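Local coordinates for protein lovastatin nonaketide synthase mokA (Monascus pilosus, PDB 6AD3) that is an iterative type I polyketide synthase building the nonaketide core of monacolin K (lovastatin) from malonyl units, represented here by its condensation domain, at residues S298-E303 and L486-Y491; M280-D285 and A340-S345; G132-G137 and A146-G151; A91-T96 and T423-E428; A260-M265 and N371-R376. The protein carries 1 engineered substitution. One frame throughout, in Å; residues are numbered along the deposited sequence.

Contact 1: S298-E303 and L486-Y491; sequences SWKQHE and LQSSVY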
# COMPACT_ATOMS: atom_id res chain seq x y z
N SER A 298 -15.81 -4.13 -10.01
CA SER A 298 -15.44 -4.17 -8.59
C SER A 298 -13.92 -3.99 -8.42
O SER A 298 -13.33 -4.53 -7.49
CB SER A 298 -15.94 -5.46 -7.94
OG SER A 298 -17.36 -5.46 -7.93
N TRP A 299 -13.37 -3.07 -9.22
CA TRP A 299 -11.96 -2.64 -9.11
C TRP A 299 -11.01 -3.81 -9.28
O TRP A 299 -9.83 -3.71 -8.94
CB TRP A 299 -11.70 -1.99 -7.76
CG TRP A 299 -12.42 -0.75 -7.51
CD1 TRP A 299 -13.12 0.00 -8.41
CD2 TRP A 299 -12.52 -0.08 -6.27
NE1 TRP A 299 -13.76 1.03 -7.77
CE2 TRP A 299 -13.40 0.99 -6.44
CE3 TRP A 299 -11.96 -0.31 -4.99
CZ2 TRP A 299 -13.71 1.86 -5.40
CZ3 TRP A 299 -12.27 0.54 -3.97
CH2 TRP A 299 -13.16 1.60 -4.17
N LYS A 300 -11.43 -4.81 -10.06
CA LYS A 300 -10.51 -5.87 -10.42
C LYS A 300 -9.35 -5.33 -11.23
O LYS A 300 -9.55 -4.45 -12.08
CB LYS A 300 -11.23 -6.97 -11.23
CG LYS A 300 -10.29 -8.09 -11.63
CD LYS A 300 -11.04 -9.24 -12.26
CE LYS A 300 -11.39 -8.94 -13.71
NZ LYS A 300 -10.73 -9.88 -14.66
N GLN A 301 -8.13 -5.79 -10.92
CA GLN A 301 -6.91 -5.31 -11.58
C GLN A 301 -6.17 -6.42 -12.30
O GLN A 301 -6.22 -7.59 -11.88
CB GLN A 301 -5.95 -4.62 -10.57
CG GLN A 301 -6.52 -3.34 -9.97
CD GLN A 301 -5.82 -2.88 -8.69
OE1 GLN A 301 -5.18 -1.79 -8.64
NE2 GLN A 301 -5.80 -3.75 -7.71
N HIS A 302 -5.65 -6.09 -13.47
CA HIS A 302 -4.65 -6.93 -14.13
C HIS A 302 -3.27 -6.47 -13.69
O HIS A 302 -3.07 -5.28 -13.48
CB HIS A 302 -4.75 -6.81 -15.64
CG HIS A 302 -6.12 -7.10 -16.18
ND1 HIS A 302 -6.77 -8.29 -15.94
CD2 HIS A 302 -6.87 -6.43 -17.08
CE1 HIS A 302 -7.90 -8.31 -16.62
NE2 HIS A 302 -7.99 -7.18 -17.32
N GLU A 303 -2.33 -7.39 -13.57
CA GLU A 303 -0.98 -6.99 -13.16
C GLU A 303 0.13 -7.71 -13.84
O GLU A 303 -0.06 -8.80 -14.43
CB GLU A 303 -0.80 -7.10 -11.64
CG GLU A 303 -0.59 -8.46 -11.11
CD GLU A 303 -0.36 -8.48 -9.56
OE1 GLU A 303 0.53 -9.22 -9.10
OE2 GLU A 303 -1.00 -7.69 -8.83
N LEU A 486 -3.27 -2.42 -13.43
CA LEU A 486 -4.21 -1.61 -14.22
C LEU A 486 -5.65 -2.07 -14.00
O LEU A 486 -5.91 -3.28 -13.79
CB LEU A 486 -3.86 -1.70 -15.70
CG LEU A 486 -2.43 -1.36 -16.08
CD1 LEU A 486 -2.23 -1.57 -17.59
CD2 LEU A 486 -2.14 0.11 -15.71
N GLN A 487 -6.58 -1.12 -13.96
CA GLN A 487 -7.99 -1.47 -13.79
C GLN A 487 -8.47 -2.27 -15.01
O GLN A 487 -8.34 -1.80 -16.15
CB GLN A 487 -8.85 -0.21 -13.66
CG GLN A 487 -8.67 0.56 -12.38
CD GLN A 487 -9.21 -0.17 -11.15
OE1 GLN A 487 -8.56 -0.18 -10.07
NE2 GLN A 487 -10.38 -0.78 -11.28
N SER A 488 -9.08 -3.43 -14.77
CA SER A 488 -9.67 -4.26 -15.85
C SER A 488 -10.86 -3.52 -16.48
O SER A 488 -11.21 -3.78 -17.63
CB SER A 488 -10.11 -5.62 -15.28
OG SER A 488 -11.19 -5.45 -14.38
N SER A 489 -11.40 -2.53 -15.79
CA SER A 489 -12.53 -1.76 -16.32
C SER A 489 -12.12 -0.91 -17.51
O SER A 489 -12.96 -0.50 -18.30
CB SER A 489 -13.13 -0.87 -15.22
OG SER A 489 -12.18 0.06 -14.74
N VAL A 490 -10.83 -0.67 -17.64
CA VAL A 490 -10.30 0.22 -18.66
C VAL A 490 -9.32 -0.51 -19.57
O VAL A 490 -9.15 -0.11 -20.72
CB VAL A 490 -9.53 1.40 -18.01
CG1 VAL A 490 -8.97 2.33 -19.07
CG2 VAL A 490 -10.44 2.17 -17.08
N TYR A 491 -8.53 -1.43 -18.97
CA TYR A 491 -7.35 -2.00 -19.63
C TYR A 491 -7.45 -3.48 -19.82
O TYR A 491 -8.25 -4.17 -19.15
CB TYR A 491 -6.05 -1.66 -18.84
CG TYR A 491 -5.75 -0.18 -18.82
CD1 TYR A 491 -5.32 0.46 -19.95
CD2 TYR A 491 -6.07 0.59 -17.72
CE1 TYR A 491 -5.06 1.80 -19.97
CE2 TYR A 491 -5.82 1.95 -17.72
CZ TYR A 491 -5.37 2.56 -18.87
OH TYR A 491 -5.12 3.91 -18.90
O HOH W 1 -11.59 -2.63 -12.80
O HOH W 2 -10.13 -6.47 -18.95

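Contact 2: M280-D285 and A340-S345; sequences MLLGED and ARLTGS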
# COMPACT_ATOMS: atom_id res chain seq x y z
N MET A 280 -4.53 5.58 -21.14
CA MET A 280 -3.19 5.45 -21.73
C MET A 280 -3.24 4.66 -23.02
O MET A 280 -3.92 3.65 -23.10
CB MET A 280 -2.23 4.76 -20.76
CG MET A 280 -2.01 5.51 -19.45
SD MET A 280 -0.92 4.56 -18.38
CE MET A 280 -2.03 3.25 -17.83
N LEU A 281 -2.47 5.09 -24.01
CA LEU A 281 -2.41 4.39 -25.27
C LEU A 281 -1.24 3.40 -25.28
O LEU A 281 -0.07 3.78 -25.30
CB LEU A 281 -2.31 5.39 -26.42
CG LEU A 281 -3.31 6.56 -26.33
CD1 LEU A 281 -3.16 7.50 -27.52
CD2 LEU A 281 -4.76 6.08 -26.21
N LEU A 282 -1.58 2.14 -25.05
CA LEU A 282 -0.60 1.12 -24.77
C LEU A 282 -0.19 0.27 -25.96
O LEU A 282 0.99 0.05 -26.18
CB LEU A 282 -1.07 0.25 -23.61
CG LEU A 282 -0.54 0.53 -22.20
CD1 LEU A 282 0.57 1.53 -22.11
CD2 LEU A 282 -1.63 0.82 -21.20
N GLY A 283 -1.12 -0.15 -26.79
CA GLY A 283 -2.54 -0.25 -26.52
C GLY A 283 -2.77 -1.71 -26.84
O GLY A 283 -1.79 -2.46 -26.92
N GLU A 284 -4.01 -2.15 -27.05
CA GLU A 284 -4.22 -3.58 -27.29
C GLU A 284 -3.45 -3.97 -28.57
O GLU A 284 -3.09 -5.13 -28.79
CB GLU A 284 -5.69 -3.96 -27.29
N ASP A 285 -3.22 -2.99 -29.44
CA ASP A 285 -2.18 -3.13 -30.46
C ASP A 285 -1.21 -1.95 -30.44
O ASP A 285 -0.10 -2.10 -29.95
CB ASP A 285 -2.77 -3.37 -31.84
N ALA A 340 2.60 10.92 -18.57
CA ALA A 340 2.34 12.08 -19.43
C ALA A 340 2.44 11.68 -20.90
O ALA A 340 1.62 12.11 -21.74
CB ALA A 340 3.31 13.21 -19.11
N ARG A 341 3.49 10.95 -21.26
CA ARG A 341 3.62 10.48 -22.65
C ARG A 341 2.44 9.70 -23.11
O ARG A 341 1.96 9.91 -24.21
CB ARG A 341 4.87 9.65 -22.86
CG ARG A 341 6.16 10.40 -22.75
CD ARG A 341 7.32 9.54 -23.21
NE ARG A 341 8.56 10.30 -23.10
CZ ARG A 341 9.74 9.82 -23.42
NH1 ARG A 341 9.84 8.57 -23.87
NH2 ARG A 341 10.82 10.60 -23.36
N LEU A 342 2.01 8.72 -22.33
CA LEU A 342 1.00 7.79 -22.78
C LEU A 342 -0.41 8.38 -22.79
O LEU A 342 -1.27 7.89 -23.49
CB LEU A 342 1.01 6.52 -21.92
CG LEU A 342 2.24 5.64 -21.98
CD1 LEU A 342 2.10 4.49 -20.98
CD2 LEU A 342 2.44 5.13 -23.40
N THR A 343 -0.66 9.40 -21.97
CA THR A 343 -1.99 9.99 -21.86
C THR A 343 -2.14 11.27 -22.66
O THR A 343 -3.26 11.66 -22.96
CB THR A 343 -2.35 10.34 -20.40
OG1 THR A 343 -1.42 11.30 -19.89
CG2 THR A 343 -2.32 9.11 -19.54
N GLY A 344 -1.05 11.98 -22.89
CA GLY A 344 -1.09 13.34 -23.42
C GLY A 344 -1.54 14.43 -22.44
O GLY A 344 -1.88 15.51 -22.86
N SER A 345 -1.71 14.09 -21.17
CA SER A 345 -2.12 15.07 -20.19
C SER A 345 -0.94 15.91 -19.73
O SER A 345 0.17 15.41 -19.60
CB SER A 345 -2.76 14.37 -18.99
OG SER A 345 -3.09 15.31 -17.98

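Contact 3: G132-G137 and A146-G151; sequences GFAAVG and AQIVFG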
# COMPACT_ATOMS: atom_id res chain seq x y z
N GLY A 132 -11.77 -5.76 18.13
CA GLY A 132 -12.92 -5.91 17.26
C GLY A 132 -13.52 -4.59 16.85
O GLY A 132 -13.16 -3.54 17.36
N PHE A 133 -14.45 -4.64 15.92
CA PHE A 133 -15.01 -3.44 15.35
C PHE A 133 -16.52 -3.61 15.32
O PHE A 133 -17.04 -4.49 14.66
CB PHE A 133 -14.50 -3.21 13.92
CG PHE A 133 -13.00 -3.00 13.82
CD1 PHE A 133 -12.14 -4.07 13.88
CD2 PHE A 133 -12.48 -1.73 13.87
CE1 PHE A 133 -10.77 -3.86 13.96
CE2 PHE A 133 -11.11 -1.51 13.94
CZ PHE A 133 -10.25 -2.58 13.93
N ALA A 134 -17.21 -2.82 16.12
CA ALA A 134 -18.63 -3.09 16.42
C ALA A 134 -19.45 -1.91 16.00
O ALA A 134 -18.99 -0.75 16.04
CB ALA A 134 -18.81 -3.38 17.90
N ALA A 135 -20.70 -2.18 15.61
CA ALA A 135 -21.63 -1.13 15.29
C ALA A 135 -21.89 -0.32 16.54
O ALA A 135 -22.05 -0.89 17.62
CB ALA A 135 -22.95 -1.73 14.78
N VAL A 136 -22.00 0.99 16.38
CA VAL A 136 -22.55 1.87 17.40
C VAL A 136 -24.02 2.22 17.11
O VAL A 136 -24.35 2.70 16.04
CB VAL A 136 -21.76 3.16 17.51
CG1 VAL A 136 -22.17 3.91 18.75
CG2 VAL A 136 -20.29 2.86 17.58
N GLY A 137 -24.89 1.98 18.07
CA GLY A 137 -26.30 2.17 17.84
C GLY A 137 -26.91 0.96 17.18
O GLY A 137 -26.21 0.04 16.79
N ALA A 146 -16.92 1.30 16.08
CA ALA A 146 -15.91 1.66 17.06
C ALA A 146 -14.99 0.49 17.31
O ALA A 146 -15.38 -0.62 17.13
CB ALA A 146 -16.53 2.13 18.36
N GLN A 147 -13.77 0.78 17.74
CA GLN A 147 -12.82 -0.26 18.13
C GLN A 147 -13.13 -0.75 19.55
O GLN A 147 -13.25 0.05 20.47
CB GLN A 147 -11.39 0.30 18.11
CG GLN A 147 -10.97 0.95 16.81
CD GLN A 147 -9.50 1.33 16.84
OE1 GLN A 147 -8.63 0.46 16.70
NE2 GLN A 147 -9.21 2.60 17.09
N ILE A 148 -13.23 -2.05 19.71
CA ILE A 148 -13.35 -2.67 20.99
C ILE A 148 -12.07 -3.41 21.30
O ILE A 148 -11.70 -4.34 20.59
CB ILE A 148 -14.46 -3.72 20.96
CG1 ILE A 148 -15.75 -3.09 20.53
CG2 ILE A 148 -14.57 -4.40 22.31
CD1 ILE A 148 -16.75 -4.11 19.97
N VAL A 149 -11.38 -2.99 22.35
CA VAL A 149 -10.11 -3.63 22.69
C VAL A 149 -10.36 -4.68 23.73
O VAL A 149 -10.85 -4.38 24.81
CB VAL A 149 -9.07 -2.61 23.21
CG1 VAL A 149 -7.80 -3.32 23.64
CG2 VAL A 149 -8.77 -1.58 22.14
N PHE A 150 -10.10 -5.93 23.39
CA PHE A 150 -10.33 -7.04 24.27
C PHE A 150 -9.09 -7.31 25.10
O PHE A 150 -7.95 -7.04 24.66
CB PHE A 150 -10.67 -8.30 23.47
CG PHE A 150 -11.93 -8.19 22.68
CD1 PHE A 150 -13.17 -8.36 23.30
CD2 PHE A 150 -11.91 -8.03 21.31
CE1 PHE A 150 -14.35 -8.28 22.58
CE2 PHE A 150 -13.09 -8.02 20.57
CZ PHE A 150 -14.31 -8.11 21.20
N GLY A 151 -9.28 -7.92 26.26
CA GLY A 151 -8.15 -8.29 27.11
C GLY A 151 -7.29 -9.37 26.46
O GLY A 151 -6.06 -9.41 26.64

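Contact 4: A91-T96 and T423-E428; sequences AADDST and TAETAE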
# COMPACT_ATOMS: atom_id res chain seq x y z
N ALA A 91 -19.30 0.81 0.82
CA ALA A 91 -19.75 1.11 -0.53
C ALA A 91 -19.55 -0.06 -1.51
O ALA A 91 -20.15 -0.08 -2.58
CB ALA A 91 -19.05 2.36 -1.03
N ALA A 92 -18.65 -1.00 -1.17
CA ALA A 92 -18.36 -2.13 -2.02
C ALA A 92 -19.45 -3.17 -1.92
O ALA A 92 -20.00 -3.41 -0.82
CB ALA A 92 -17.03 -2.75 -1.61
N ASP A 93 -19.68 -3.88 -3.03
CA ASP A 93 -20.56 -5.07 -3.05
C ASP A 93 -20.07 -6.16 -2.11
O ASP A 93 -20.87 -6.87 -1.50
CB ASP A 93 -20.69 -5.65 -4.51
CG ASP A 93 -21.56 -4.74 -5.45
OD1 ASP A 93 -22.14 -3.76 -4.96
OD2 ASP A 93 -21.58 -5.00 -6.67
N ASP A 94 -18.76 -6.40 -2.12
CA ASP A 94 -18.15 -7.53 -1.40
C ASP A 94 -16.81 -7.09 -0.84
O ASP A 94 -15.80 -7.03 -1.57
CB ASP A 94 -17.94 -8.71 -2.35
CG ASP A 94 -17.27 -9.92 -1.69
OD1 ASP A 94 -17.00 -9.93 -0.47
OD2 ASP A 94 -16.99 -10.87 -2.42
N SER A 95 -16.75 -6.93 0.46
CA SER A 95 -15.53 -6.36 1.05
C SER A 95 -14.37 -7.39 1.17
O SER A 95 -13.27 -7.03 1.60
CB SER A 95 -15.88 -5.73 2.39
OG SER A 95 -16.20 -6.70 3.33
N THR A 96 -14.59 -8.63 0.72
CA THR A 96 -13.53 -9.60 0.58
C THR A 96 -12.39 -9.07 -0.31
O THR A 96 -11.22 -9.42 -0.12
CB THR A 96 -14.04 -10.93 0.02
OG1 THR A 96 -15.18 -11.38 0.79
CG2 THR A 96 -12.94 -11.98 0.08
N THR A 423 -18.15 -1.86 -7.27
CA THR A 423 -19.39 -2.61 -7.53
C THR A 423 -19.42 -3.19 -8.97
O THR A 423 -18.50 -2.95 -9.81
CB THR A 423 -20.63 -1.71 -7.35
OG1 THR A 423 -20.65 -0.73 -8.38
CG2 THR A 423 -20.62 -1.02 -6.00
N ALA A 424 -20.51 -3.88 -9.29
CA ALA A 424 -20.76 -4.32 -10.65
C ALA A 424 -21.60 -3.32 -11.48
O ALA A 424 -21.91 -3.61 -12.65
CB ALA A 424 -21.43 -5.69 -10.64
N GLU A 425 -22.00 -2.19 -10.89
CA GLU A 425 -22.84 -1.20 -11.61
C GLU A 425 -22.16 0.16 -11.90
O GLU A 425 -22.67 0.94 -12.70
CB GLU A 425 -24.17 -0.96 -10.88
CG GLU A 425 -24.13 -1.11 -9.37
CD GLU A 425 -24.44 -2.53 -8.93
OE1 GLU A 425 -23.84 -2.99 -7.93
OE2 GLU A 425 -25.25 -3.20 -9.62
N THR A 426 -21.04 0.45 -11.25
CA THR A 426 -20.27 1.67 -11.58
C THR A 426 -18.80 1.32 -11.75
O THR A 426 -18.31 0.39 -11.13
CB THR A 426 -20.39 2.70 -10.45
OG1 THR A 426 -19.59 3.85 -10.78
CG2 THR A 426 -19.89 2.11 -9.11
N ALA A 427 -18.08 2.12 -12.52
CA ALA A 427 -16.61 2.02 -12.56
C ALA A 427 -15.95 3.40 -12.67
O ALA A 427 -14.91 3.56 -13.35
CB ALA A 427 -16.17 1.15 -13.71
N GLU A 428 -16.46 4.34 -11.89
CA GLU A 428 -15.99 5.72 -11.89
C GLU A 428 -14.51 5.77 -11.53
O GLU A 428 -14.05 4.98 -10.74
CB GLU A 428 -16.75 6.52 -10.84
CG GLU A 428 -18.12 6.96 -11.30
CD GLU A 428 -18.52 8.28 -10.68
OE1 GLU A 428 -18.83 9.22 -11.44
OE2 GLU A 428 -18.43 8.41 -9.43

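Contact 5: A260-M265 and N371-R376; sequences AYWESM and NLLPLR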
# COMPACT_ATOMS: atom_id res chain seq x y z
N ALA A 260 -4.60 23.35 4.14
CA ALA A 260 -4.64 24.49 3.22
C ALA A 260 -3.63 24.30 2.10
O ALA A 260 -3.90 24.67 0.96
CB ALA A 260 -4.36 25.81 3.97
N TYR A 261 -2.50 23.69 2.41
CA TYR A 261 -1.50 23.38 1.39
C TYR A 261 -2.08 22.46 0.33
O TYR A 261 -2.00 22.75 -0.86
CB TYR A 261 -0.29 22.71 2.02
CG TYR A 261 0.70 22.18 1.03
CD1 TYR A 261 1.65 23.01 0.47
CD2 TYR A 261 0.70 20.84 0.66
CE1 TYR A 261 2.62 22.52 -0.38
CE2 TYR A 261 1.65 20.34 -0.23
CZ TYR A 261 2.57 21.20 -0.78
OH TYR A 261 3.54 20.72 -1.65
N TRP A 262 -2.69 21.37 0.75
CA TRP A 262 -3.27 20.44 -0.22
C TRP A 262 -4.50 21.00 -0.91
O TRP A 262 -4.69 20.79 -2.10
CB TRP A 262 -3.57 19.09 0.43
CG TRP A 262 -2.35 18.39 0.91
CD1 TRP A 262 -1.99 18.21 2.18
CD2 TRP A 262 -1.34 17.76 0.10
NE1 TRP A 262 -0.79 17.51 2.24
CE2 TRP A 262 -0.37 17.26 0.97
CE3 TRP A 262 -1.10 17.68 -1.28
CZ2 TRP A 262 0.80 16.64 0.52
CZ3 TRP A 262 0.03 17.04 -1.72
CH2 TRP A 262 0.95 16.49 -0.82
N GLU A 263 -5.30 21.78 -0.19
CA GLU A 263 -6.50 22.34 -0.77
C GLU A 263 -6.14 23.36 -1.84
O GLU A 263 -6.77 23.43 -2.88
CB GLU A 263 -7.36 23.02 0.31
CG GLU A 263 -8.16 22.02 1.12
CD GLU A 263 -9.09 22.71 2.11
OE1 GLU A 263 -9.90 23.57 1.67
OE2 GLU A 263 -9.03 22.38 3.29
N SER A 264 -5.14 24.16 -1.57
CA SER A 264 -4.74 25.17 -2.55
C SER A 264 -4.13 24.49 -3.79
O SER A 264 -4.46 24.85 -4.93
CB SER A 264 -3.75 26.15 -1.93
OG SER A 264 -3.12 26.87 -2.96
N MET A 265 -3.33 23.44 -3.57
CA MET A 265 -2.74 22.70 -4.69
C MET A 265 -3.81 22.22 -5.66
O MET A 265 -3.62 22.23 -6.88
CB MET A 265 -1.95 21.49 -4.16
CG MET A 265 -1.33 20.65 -5.26
SD MET A 265 -0.51 19.18 -4.60
CE MET A 265 0.93 19.89 -3.78
N ASN A 371 -0.69 5.96 4.19
CA ASN A 371 -1.41 7.09 3.67
C ASN A 371 -1.04 7.29 2.18
O ASN A 371 -0.13 6.59 1.65
CB ASN A 371 -1.01 8.29 4.47
CG ASN A 371 -1.91 9.51 4.23
OD1 ASN A 371 -3.09 9.39 3.89
ND2 ASN A 371 -1.36 10.68 4.55
N LEU A 372 -1.72 8.23 1.54
CA LEU A 372 -1.40 8.63 0.19
C LEU A 372 -1.36 10.15 0.14
O LEU A 372 -2.14 10.80 0.80
CB LEU A 372 -2.50 8.17 -0.74
CG LEU A 372 -2.58 6.67 -0.97
CD1 LEU A 372 -3.91 6.30 -1.59
CD2 LEU A 372 -1.43 6.22 -1.82
N LEU A 373 -0.32 10.68 -0.52
CA LEU A 373 -0.13 12.13 -0.68
C LEU A 373 -0.39 12.50 -2.13
O LEU A 373 0.27 11.98 -3.02
CB LEU A 373 1.28 12.51 -0.30
CG LEU A 373 1.76 12.05 1.09
CD1 LEU A 373 3.22 12.43 1.31
CD2 LEU A 373 0.89 12.67 2.15
N PRO A 374 -1.35 13.41 -2.38
CA PRO A 374 -1.80 13.58 -3.75
C PRO A 374 -1.00 14.64 -4.48
O PRO A 374 -1.37 15.82 -4.46
CB PRO A 374 -3.27 13.98 -3.60
CG PRO A 374 -3.32 14.68 -2.30
CD PRO A 374 -2.29 14.03 -1.43
N LEU A 375 0.11 14.25 -5.09
CA LEU A 375 0.97 15.22 -5.74
C LEU A 375 0.33 15.64 -7.08
O LEU A 375 0.14 14.83 -7.96
CB LEU A 375 2.34 14.61 -6.05
CG LEU A 375 3.45 14.51 -5.01
CD1 LEU A 375 2.99 14.61 -3.59
CD2 LEU A 375 4.27 13.25 -5.29
N ARG A 376 0.23 16.95 -7.32
CA ARG A 376 -0.28 17.41 -8.59
C ARG A 376 0.90 17.80 -9.48
O ARG A 376 1.76 18.64 -9.07
CB ARG A 376 -1.16 18.63 -8.36
CG ARG A 376 -1.77 19.17 -9.63
CD ARG A 376 -2.88 20.17 -9.34
NE ARG A 376 -3.64 20.47 -10.58
CZ ARG A 376 -4.76 21.19 -10.60
NH1 ARG A 376 -5.22 21.73 -9.47
NH2 ARG A 376 -5.49 21.27 -11.70

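Contact 1: S298-E303 and L486-Y491
Where His302 meets Leu486, two backbone hydrogen bonds close an antiparallel pair: His302 N gives to Leu486 O at 2.8 Å and Leu486 N gives to His302 O at 2.9 Å. Gln301 and Gln487 form the adjoining non-hydrogen-bonded pair with diverging side chains, and Gln301 CA adds a C-H...O contact to Leu486 O. In this way strand 301-307, outermost in a six-stranded mixed sheet, is joined to strand 481-487.

Past the end of the strand the bonding passes to Ser488, which grips one oxygen twice. Ser488 N reaches Lys300 O at 2.9 Å in a nearly straight bond (171°), while Ser488 OG approaches Lys300 O at 3.0 Å from above the carbonyl plane, on the same face. A chi1 of 67° sets the hydroxyl between its own backbone N and carbonyl carbon, near the N-H that shares its acceptor; serine's short arm suits this double grip. A water also donates to Lys300 O and accepts from Ser489 N.

Softer contacts surround these bonds. Ser488 CB lies over one face of the His302 imidazole, 3.8 Å from the ring centroid, as a CH-pi contact, and the aliphatic part of Lys300 runs past OG. At the ring's edge, a second water is hydrogen-bonded to His302 NE2 and donates to Tyr491 O. With three donors converging on Lys300 O, its partial negative charge is probably well balanced.

Contact 2: M280-D285 and A340-S345
Leu342 carries most of this surface contact, meeting Met280, Leu281 and Leu282 in turn. Its carbonyl O accepts from Leu281 N at 3.1 Å, in a bond of 165° whose donor is tilted from the carbonyl plane. Its CB rests 3.9 Å from Met280 CB, and its CD1 reaches Leu282 CD1 at 3.5 Å, the two leucine side chains crossing at about a right angle. The other methyl, Leu342 CD2, comes 3.4 Å from Leu281 O. A branched apolar residue serves well here, since one stem can send separate methyls to separate neighbours. Beside it, Thr343 offers its CG2 methyl to Met280 CG at 3.6 Å.

Leu342 and Thr343 belong to the last turn of helix 327-343, against which an irregular loop following helix 256-266 is laid. The helix ends with Thr343; Gly344, the first residue beyond it, has a positive phi (74°) that glycine takes up easily, and its N still closes a helical bond to Ala340 O. Immediately afterwards Thr343 OG1 accepts from Ser345 N at 3.1 Å, forming an ST turn. Its chi1 of 61° places OG1 between the backbone N and the carbonyl carbon, which puts CG2 on the side of Met280, while the hydroxyl also bonds to Leu339 O.

Further out, Phe499 of helix 495-512 touches both Met280 and Leu342, so the apolar cluster continues into a second helix. Met280 N is held by the hydroxyl of Tyr491, and Leu282 packs on His495.

Contact 3: G132-G137 and A146-G151
Gly132 and Ile148 face each other with both backbone polar groups used: Gly132 N gives to Ile148 O at 2.8 Å, and Ile148 N returns to Gly132 O at the same length, 2.8 Å. Two residues on, Ala134 and Ala146 repeat the exchange, with Ala134 N to Ala146 O at 3.0 Å and Ala146 N to Ala134 O at 2.9 Å. Between them stands the non-hydrogen-bonded pair Phe133 and Gln147, where the CA groups instead approach the opposite carbonyls: Phe133 CA meets Ala146 O and Gln147 CA meets Gly132 O. The polar backbone groups of this middle pair turn outward, Phe133 bonding to Ile182 and Gln147 to His76.

On the face of Phe133 and Gln147 the side chains run side by side in the same direction, with Phe133 CE2 touching Gln147 CG at 3.8 Å and the ring and amide planes only 11° apart. The polar end of Gln147 is satisfied outside the hairpin, where NE2 donates to Pro77 O.

The other face shows why glycine suits position 132. Phe150 CE2 lies 3.6 Å from Gly132 N, a close approach that suits a residue with no side chain. Further along, Val136 CG2 meets Ala146 CB at 3.9 Å near the exposed end of the pair of strands.

Strands 131-135 and 145-150 thus form a beta hairpin, the latter being central in a three-stranded antiparallel sheet completed by strand 72-77.

Contact 4: A91-T96 and T423-E428
Ala91 meets Thr423 through its carbonyl: Ala91 O lies 3.6 Å from Thr423 CG2. The contact joins two loops, one following helix 80-91 in the N-terminal part of the condensation domain, the other preceding strand 435-440 in the C-terminal part, consistent with a bridge between the two lobes of the fold. Ala92 directs its methyl elsewhere, packing on Phe98 and Ala422.

Asp93 does most of the work. Its CB points toward the partner loop, and with chi1 at -72° CG stands beside its own backbone N, carrying the carboxylate across Thr423. OD1 then touches the Thr423 CG2 methyl at 3.3 Å. OD2 accepts from Ala424 N at 3.0 Å, the donor approaching from above the carboxylate plane with an N-H...O angle of 148°. The same Asp93 OD2 also lies 3.3 Å from Glu425 OE1, two acceptors whose like charges probably repel at this exposed surface. A short acid suits this place because it reaches an amide of the other loop while its backbone is hydrogen-bonded to Ala422. Thr423 in turn shapes that loop: its OG1 accepts from Glu425 N and Thr426 N, combining an ST turn with an ST motif, so the residues bearing the donor are held in a tight bend.

Asp94 turns to its own segment instead, steadying the start of the 3-10 segment. Its OD1 takes Thr96 N, as an Asx turn, and on its syn side Asp94 OD1 also accepts from Thr96 OG1 at 2.6 Å.

Contact 5: A260-M265 and N371-R376
With chi1 at 178° Met265 sends CG away from its own backbone N, and the nearly fully extended Arg376 (chi1 -179°) runs the opposite way, so that the two chains lie alongside with opposite headings. Met265 CG touches Arg376 CB at 3.7 Å on the way. The arginine's length carries its head back to the helix, where NH1 gives to Met265 O at 3.1 Å, in the carbonyl plane and on a lone pair, with the oxygen at the guanidinium edge. Arg376 is further fixed by a salt bridge from NH2 to Asp347. The extended first two torsions of Met265 carry SD to the strand, 3.5 Å from Pro374 O, where it takes a weak hydrogen bond from Arg376 N.

Trp262 fills the rest of the buried interface. Pro374 CD lies over its six-membered ring, 3.9 Å from the centroid, as a CH-pi contact, while Tyr261 CD2 covers the opposite face. Leu375 CD1 meets the indole edge at CH2, 3.9 Å away, and Leu373 CB approaches the same carbon. A broad, flat indole offers two faces and an edge to these neighbours, and its NE1 bonds to His403 O. Pro374 suits its position as the centre of an inverse gamma turn, presenting its ring to the indole and its O to His266 NE2.

Segment 260-265 of helix 256-266 runs at 40° to segment 371-376, on the edge strand of a six-stranded mixed sheet, a helix-on-sheet layer of the alpha/beta condensation-domain fold.

Contacts 1 and 5 work at the two outermost strands of the same six-stranded sheet, their centres about 25 Å apart and their nearest atoms about 10 Å. Contact 1 touches two of the others: Tyr491 OH reaches Met280 N at 2.9 Å, tying it to contact 2, and Ser298 N reaches Thr423 O at 2.9 Å, tying it to contact 4. Contact 4 also brings in the N-terminal part of the domain, where contact 3 joins two strands of a separate small sheet. The centres of contacts 2 and 3 lie about 46 Å apart, on opposite sides of the chain's centre, while contacts 3 and 4 are about 25 Å apart and do not touch.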